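Long-range contact in LYND (Lyngbya aestuarii, PDB 4V1T), which is a YcaO-family cyclodehydratase that binds ADP and magnesium and probably uses ATP to turn peptide side chains into azoline heterocycles: residues L570-L581 and T631-N642. Sequence-based numbering, arbitrary orientation.
Sequences LGSFNEPYFVQL and TIAILRAVTEVN. With MG (magnesium ion), chain N; ADP (adenosine-5'-diphosphate), chain L.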
loop_
_atom_site.group_PDB
_atom_site.type_symbol
_atom_site.label_atom_id
_atom_site.label_comp_id
_atom_site.label_asym_id
_atom_site.label_seq_id
_atom_site.Cartn_x
_atom_site.Cartn_y
_atom_site.Cartn_z
ATOM N N LEU B 570 -17.306 32.141 0.356
ATOM C CA LEU B 570 -16.367 31.117 0.777
ATOM C C LEU B 570 -15.099 31.720 1.359
ATOM O O LEU B 570 -14.287 31.003 1.920
ATOM C CB LEU B 570 -16.026 30.214 -0.402
ATOM C CG LEU B 570 -17.220 29.453 -0.988
ATOM C CD1 LEU B 570 -16.829 28.765 -2.284
ATOM C CD2 LEU B 570 -17.764 28.436 0.001
ATOM N N GLY B 571 -14.941 33.033 1.230
ATOM C CA GLY B 571 -13.788 33.725 1.797
ATOM C C GLY B 571 -14.026 34.238 3.210
ATOM O O GLY B 571 -13.247 35.049 3.714
ATOM N N SER B 572 -15.095 33.764 3.853
ATOM C CA SER B 572 -15.442 34.190 5.216
ATOM C C SER B 572 -15.409 33.053 6.238
ATOM O O SER B 572 -15.751 33.253 7.398
ATOM C CB SER B 572 -16.826 34.852 5.228
ATOM O OG SER B 572 -17.863 33.913 4.996
ATOM N N PHE B 573 -14.988 31.866 5.812
ATOM C CA PHE B 573 -14.955 30.691 6.690
ATOM C C PHE B 573 -13.563 30.356 7.236
ATOM O O PHE B 573 -13.378 29.376 7.960
ATOM C CB PHE B 573 -15.524 29.489 5.945
ATOM C CG PHE B 573 -17.011 29.531 5.809
ATOM C CD1 PHE B 573 -17.605 30.185 4.737
ATOM C CD2 PHE B 573 -17.819 28.942 6.767
ATOM C CE1 PHE B 573 -18.978 30.236 4.620
ATOM C CE2 PHE B 573 -19.189 28.994 6.657
ATOM C CZ PHE B 573 -19.771 29.642 5.582
ATOM N N ASN B 574 -12.581 31.172 6.898
ATOM C CA ASN B 574 -11.238 30.973 7.411
ATOM C C ASN B 574 -10.665 29.642 6.924
ATOM O O ASN B 574 -9.782 29.072 7.550
ATOM C CB ASN B 574 -11.261 31.015 8.946
ATOM C CG ASN B 574 -10.135 31.841 9.530
ATOM O OD1 ASN B 574 -9.057 31.965 8.945
ATOM N ND2 ASN B 574 -10.386 32.424 10.697
ATOM N N GLU B 575 -11.181 29.161 5.798
ATOM C CA GLU B 575 -10.727 27.917 5.193
ATOM C C GLU B 575 -10.131 28.203 3.817
ATOM O O GLU B 575 -10.865 28.527 2.883
ATOM C CB GLU B 575 -11.892 26.939 5.053
ATOM C CG GLU B 575 -11.473 25.540 4.640
ATOM C CD GLU B 575 -10.568 24.911 5.659
ATOM O OE1 GLU B 575 -10.950 24.884 6.846
ATOM O OE2 GLU B 575 -9.476 24.462 5.269
ATOM N N PRO B 576 -8.804 28.058 3.673
ATOM C CA PRO B 576 -8.183 28.435 2.399
ATOM C C PRO B 576 -8.573 27.506 1.237
ATOM O O PRO B 576 -8.462 27.896 0.077
ATOM C CB PRO B 576 -6.689 28.331 2.708
ATOM C CG PRO B 576 -6.600 27.258 3.742
ATOM C CD PRO B 576 -7.849 27.379 4.571
ATOM N N TYR B 577 -9.045 26.305 1.563
ATOM C CA TYR B 577 -9.313 25.276 0.566
ATOM C C TYR B 577 -10.450 25.639 -0.415
ATOM O O TYR B 577 -10.377 25.332 -1.607
ATOM C CB TYR B 577 -9.661 23.964 1.265
ATOM C CG TYR B 577 -10.079 22.862 0.312
ATOM C CD1 TYR B 577 -9.128 22.033 -0.277
ATOM C CD2 TYR B 577 -11.416 22.647 0.005
ATOM C CE1 TYR B 577 -9.500 21.025 -1.147
ATOM C CE2 TYR B 577 -11.801 21.641 -0.868
ATOM C CZ TYR B 577 -10.838 20.832 -1.436
ATOM O OH TYR B 577 -11.205 19.824 -2.291
ATOM N N PHE B 578 -11.504 26.267 0.089
ATOM C CA PHE B 578 -12.624 26.647 -0.766
ATOM C C PHE B 578 -12.154 27.590 -1.871
ATOM O O PHE B 578 -12.504 27.415 -3.040
ATOM C CB PHE B 578 -13.735 27.300 0.057
ATOM C CG PHE B 578 -14.278 26.425 1.155
ATOM C CD1 PHE B 578 -14.283 25.043 1.031
ATOM C CD2 PHE B 578 -14.784 26.985 2.314
ATOM C CE1 PHE B 578 -14.775 24.240 2.038
ATOM C CE2 PHE B 578 -15.283 26.184 3.324
ATOM C CZ PHE B 578 -15.277 24.810 3.187
ATOM N N VAL B 579 -11.339 28.571 -1.495
ATOM C CA VAL B 579 -10.853 29.565 -2.432
ATOM C C VAL B 579 -9.915 28.941 -3.468
ATOM O O VAL B 579 -10.000 29.241 -4.658
ATOM C CB VAL B 579 -10.112 30.689 -1.704
ATOM C CG1 VAL B 579 -9.508 31.674 -2.698
ATOM C CG2 VAL B 579 -11.056 31.431 -0.750
ATOM N N GLN B 580 -9.029 28.073 -3.004
ATOM C CA GLN B 580 -8.089 27.393 -3.874
ATOM C C GLN B 580 -8.794 26.521 -4.896
ATOM O O GLN B 580 -8.372 26.431 -6.042
ATOM C CB GLN B 580 -7.140 26.526 -3.050
ATOM C CG GLN B 580 -6.143 27.308 -2.216
ATOM C CD GLN B 580 -5.373 26.415 -1.265
ATOM O OE1 GLN B 580 -5.360 26.649 -0.058
ATOM N NE2 GLN B 580 -4.725 25.385 -1.804
ATOM N N LEU B 581 -9.870 25.868 -4.476
ATOM C CA LEU B 581 -10.602 24.978 -5.370
ATOM C C LEU B 581 -11.349 25.755 -6.440
ATOM O O LEU B 581 -11.380 25.333 -7.597
ATOM C CB LEU B 581 -11.581 24.109 -4.594
ATOM C CG LEU B 581 -12.217 22.965 -5.388
ATOM C CD1 LEU B 581 -11.176 21.954 -5.854
ATOM C CD2 LEU B 581 -13.267 22.287 -4.549
ATOM N N THR B 631 -18.528 24.574 7.895
ATOM C CA THR B 631 -17.279 24.401 7.184
ATOM C C THR B 631 -17.211 22.998 6.587
ATOM O O THR B 631 -16.854 22.829 5.419
ATOM C CB THR B 631 -16.065 24.643 8.109
ATOM O OG1 THR B 631 -16.072 26.000 8.572
ATOM C CG2 THR B 631 -14.775 24.384 7.389
ATOM N N ILE B 632 -17.571 22.000 7.389
ATOM C CA ILE B 632 -17.538 20.612 6.944
ATOM C C ILE B 632 -18.652 20.360 5.931
ATOM O O ILE B 632 -18.476 19.604 4.980
ATOM C CB ILE B 632 -17.688 19.620 8.121
ATOM C CG1 ILE B 632 -16.684 19.931 9.252
ATOM C CG2 ILE B 632 -17.532 18.179 7.636
ATOM C CD1 ILE B 632 -15.233 20.027 8.823
ATOM N N ALA B 633 -19.800 20.992 6.145
ATOM C CA ALA B 633 -20.942 20.818 5.255
ATOM C C ALA B 633 -20.586 21.282 3.843
ATOM O O ALA B 633 -20.858 20.588 2.868
ATOM C CB ALA B 633 -22.152 21.574 5.783
ATOM N N ILE B 634 -19.973 22.456 3.743
ATOM C CA ILE B 634 -19.543 22.978 2.454
ATOM C C ILE B 634 -18.476 22.065 1.876
ATOM O O ILE B 634 -18.439 21.817 0.676
ATOM C CB ILE B 634 -18.989 24.416 2.580
ATOM C CG1 ILE B 634 -20.091 25.376 3.058
ATOM C CG2 ILE B 634 -18.433 24.901 1.243
ATOM C CD1 ILE B 634 -19.573 26.719 3.529
ATOM N N LEU B 635 -17.603 21.570 2.747
ATOM C CA LEU B 635 -16.533 20.674 2.342
ATOM C C LEU B 635 -17.095 19.400 1.719
ATOM O O LEU B 635 -16.591 18.923 0.707
ATOM C CB LEU B 635 -15.652 20.333 3.549
ATOM C CG LEU B 635 -14.250 19.783 3.296
ATOM C CD1 LEU B 635 -13.453 20.702 2.387
ATOM C CD2 LEU B 635 -13.537 19.599 4.629
ATOM N N ARG B 636 -18.140 18.852 2.334
ATOM C CA ARG B 636 -18.787 17.658 1.815
ATOM C C ARG B 636 -19.378 17.939 0.446
ATOM O O ARG B 636 -19.183 17.176 -0.492
ATOM C CB ARG B 636 -19.886 17.178 2.758
ATOM C CG ARG B 636 -19.365 16.526 4.035
ATOM C CD ARG B 636 -20.507 15.869 4.801
ATOM N NE ARG B 636 -21.184 14.865 3.985
ATOM C CZ ARG B 636 -20.705 13.649 3.722
ATOM N NH1 ARG B 636 -19.534 13.258 4.217
ATOM N NH2 ARG B 636 -21.404 12.818 2.959
ATOM N N ALA B 637 -20.106 19.045 0.347
ATOM C CA ALA B 637 -20.775 19.420 -0.890
ATOM C C ALA B 637 -19.774 19.586 -2.023
ATOM O O ALA B 637 -19.919 19.011 -3.101
ATOM C CB ALA B 637 -21.562 20.707 -0.690
ATOM N N VAL B 638 -18.738 20.366 -1.763
ATOM C CA VAL B 638 -17.811 20.755 -2.813
ATOM C C VAL B 638 -16.875 19.616 -3.217
ATOM O O VAL B 638 -16.403 19.590 -4.352
ATOM C CB VAL B 638 -17.006 21.992 -2.382
ATOM C CG1 VAL B 638 -15.896 21.629 -1.377
ATOM C CG2 VAL B 638 -16.438 22.669 -3.587
ATOM N N THR B 639 -16.601 18.681 -2.302
ATOM C CA THR B 639 -15.793 17.511 -2.649
ATOM C C THR B 639 -16.649 16.483 -3.394
ATOM O O THR B 639 -16.134 15.634 -4.124
ATOM C CB THR B 639 -15.150 16.848 -1.412
ATOM O OG1 THR B 639 -16.144 16.617 -0.419
ATOM C CG2 THR B 639 -14.052 17.725 -0.833
ATOM N N GLU B 640 -17.960 16.562 -3.219
ATOM C CA GLU B 640 -18.849 15.687 -3.966
ATOM C C GLU B 640 -18.929 16.128 -5.438
ATOM O O GLU B 640 -19.067 15.282 -6.331
ATOM C CB GLU B 640 -20.258 15.661 -3.342
ATOM C CG GLU B 640 -21.006 14.368 -3.631
ATOM C CD GLU B 640 -22.260 14.202 -2.806
ATOM O OE1 GLU B 640 -23.297 14.839 -3.124
ATOM O OE2 GLU B 640 -22.201 13.418 -1.837
ATOM N N VAL B 641 -18.846 17.437 -5.696
ATOM C CA VAL B 641 -18.904 17.911 -7.080
ATOM C C VAL B 641 -17.610 17.492 -7.747
ATOM O O VAL B 641 -17.615 17.128 -8.922
ATOM C CB VAL B 641 -19.156 19.451 -7.236
ATOM C CG1 VAL B 641 -20.116 19.963 -6.184
ATOM C CG2 VAL B 641 -17.882 20.250 -7.188
ATOM N N ASN B 642 -16.508 17.542 -6.990
ATOM C CA ASN B 642 -15.226 17.008 -7.448
ATOM C C ASN B 642 -15.388 15.554 -7.840
ATOM O O ASN B 642 -15.018 15.146 -8.941
ATOM C CB ASN B 642 -14.150 17.104 -6.355
ATOM C CG ASN B 642 -13.699 18.527 -6.085
ATOM O OD1 ASN B 642 -13.922 19.432 -6.885
ATOM N ND2 ASN B 642 -13.035 18.725 -4.948
HETATM MG MG MG N . -23.419 12.470 -0.503
HETATM P PB ADP L . -21.664 10.211 1.023
HETATM O O1B ADP L . -22.877 9.707 1.762
HETATM O O2B ADP L . -21.833 11.586 0.444
HETATM O O3B ADP L . -21.111 9.198 0.066
HETATM P PA ADP L . -18.989 10.141 2.162
HETATM O O1A ADP L . -18.304 11.188 3.000
HETATM O O2A ADP L . -18.525 9.924 0.733
HETATM O O3A ADP L . -20.587 10.398 2.218
HETATM O "O5'" ADP L . -18.874 8.750 2.940
HETATM C "C5'" ADP L . -19.218 7.529 2.315
HETATM C "C4'" ADP L . -19.471 6.500 3.405
HETATM O "O4'" ADP L . -18.252 6.173 4.069
HETATM C "C3'" ADP L . -20.401 7.036 4.478
HETATM O "O3'" ADP L . -21.229 5.967 4.919
HETATM C "C2'" ADP L . -19.508 7.471 5.616
HETATM O "O2'" ADP L . -20.110 7.264 6.896
HETATM C "C1'" ADP L . -18.304 6.567 5.442
HETATM N N9 ADP L . -17.057 7.258 5.847
HETATM C C8 ADP L . -16.505 8.339 5.257
HETATM N N7 ADP L . -15.357 8.690 5.885
HETATM C C5 ADP L . -15.166 7.822 6.889
HETATM C C6 ADP L . -14.149 7.626 7.941
HETATM N N6 ADP L . -13.096 8.473 8.010
HETATM N N1 ADP L . -14.313 6.602 8.805
HETATM C C2 ADP L . -15.365 5.767 8.726
HETATM N N3 ADP L . -16.330 5.888 7.789
HETATM C C4 ADP L . -16.289 6.878 6.865
HETATM O O HOH W 1 -23.125 14.261 0.579
HETATM O O HOH W 2 -25.032 13.688 -1.509
HETATM O O HOH W 3 -24.821 12.196 0.980
#
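With CG1 of Ile-634 beside its backbone N (chi1 -63°) and CG2 anti to it, the side chain forks between two rings: CD1 lies over one face of Phe-573, 3.8 Å from the ring centroid, and CG2 makes the matching CH-pi contact with Phe-578. CG of Glu-575 backs the opposite face of Phe-578, so the ring is held between it and Ile-634, while the carbonyl O of Thr-631 meets CZ of that ring edge-on at 3.4 Å. Replacing Phe-578 with an alanine would probably open a gap between Ile-634 and Glu-575 and leave Leu-635 CD1 less well packed. Tyr-577, its CG anti to the backbone N (chi1 175°), drives its ring as a knob among Leu-635, Val-638, Thr-639 and Asn-642; its OH is hydrogen-bonded to the backbone O of Leu-379. Next to it, Leu-581 CD2 presses tightly on Val-638 CG2 at 3.3 Å. The far side of helix 631-642 serves the nucleotide: Arg-636 NH2 donates almost straight to ADP O3A (2.7 Å), and Glu-640 OE2 binds magnesium at 2.0 Å. The two helices run roughly parallel, axes 26° apart, with strand 590-596 packing on both through Leu-592 and strand 605-612 reaching Ile-634 through Phe-606.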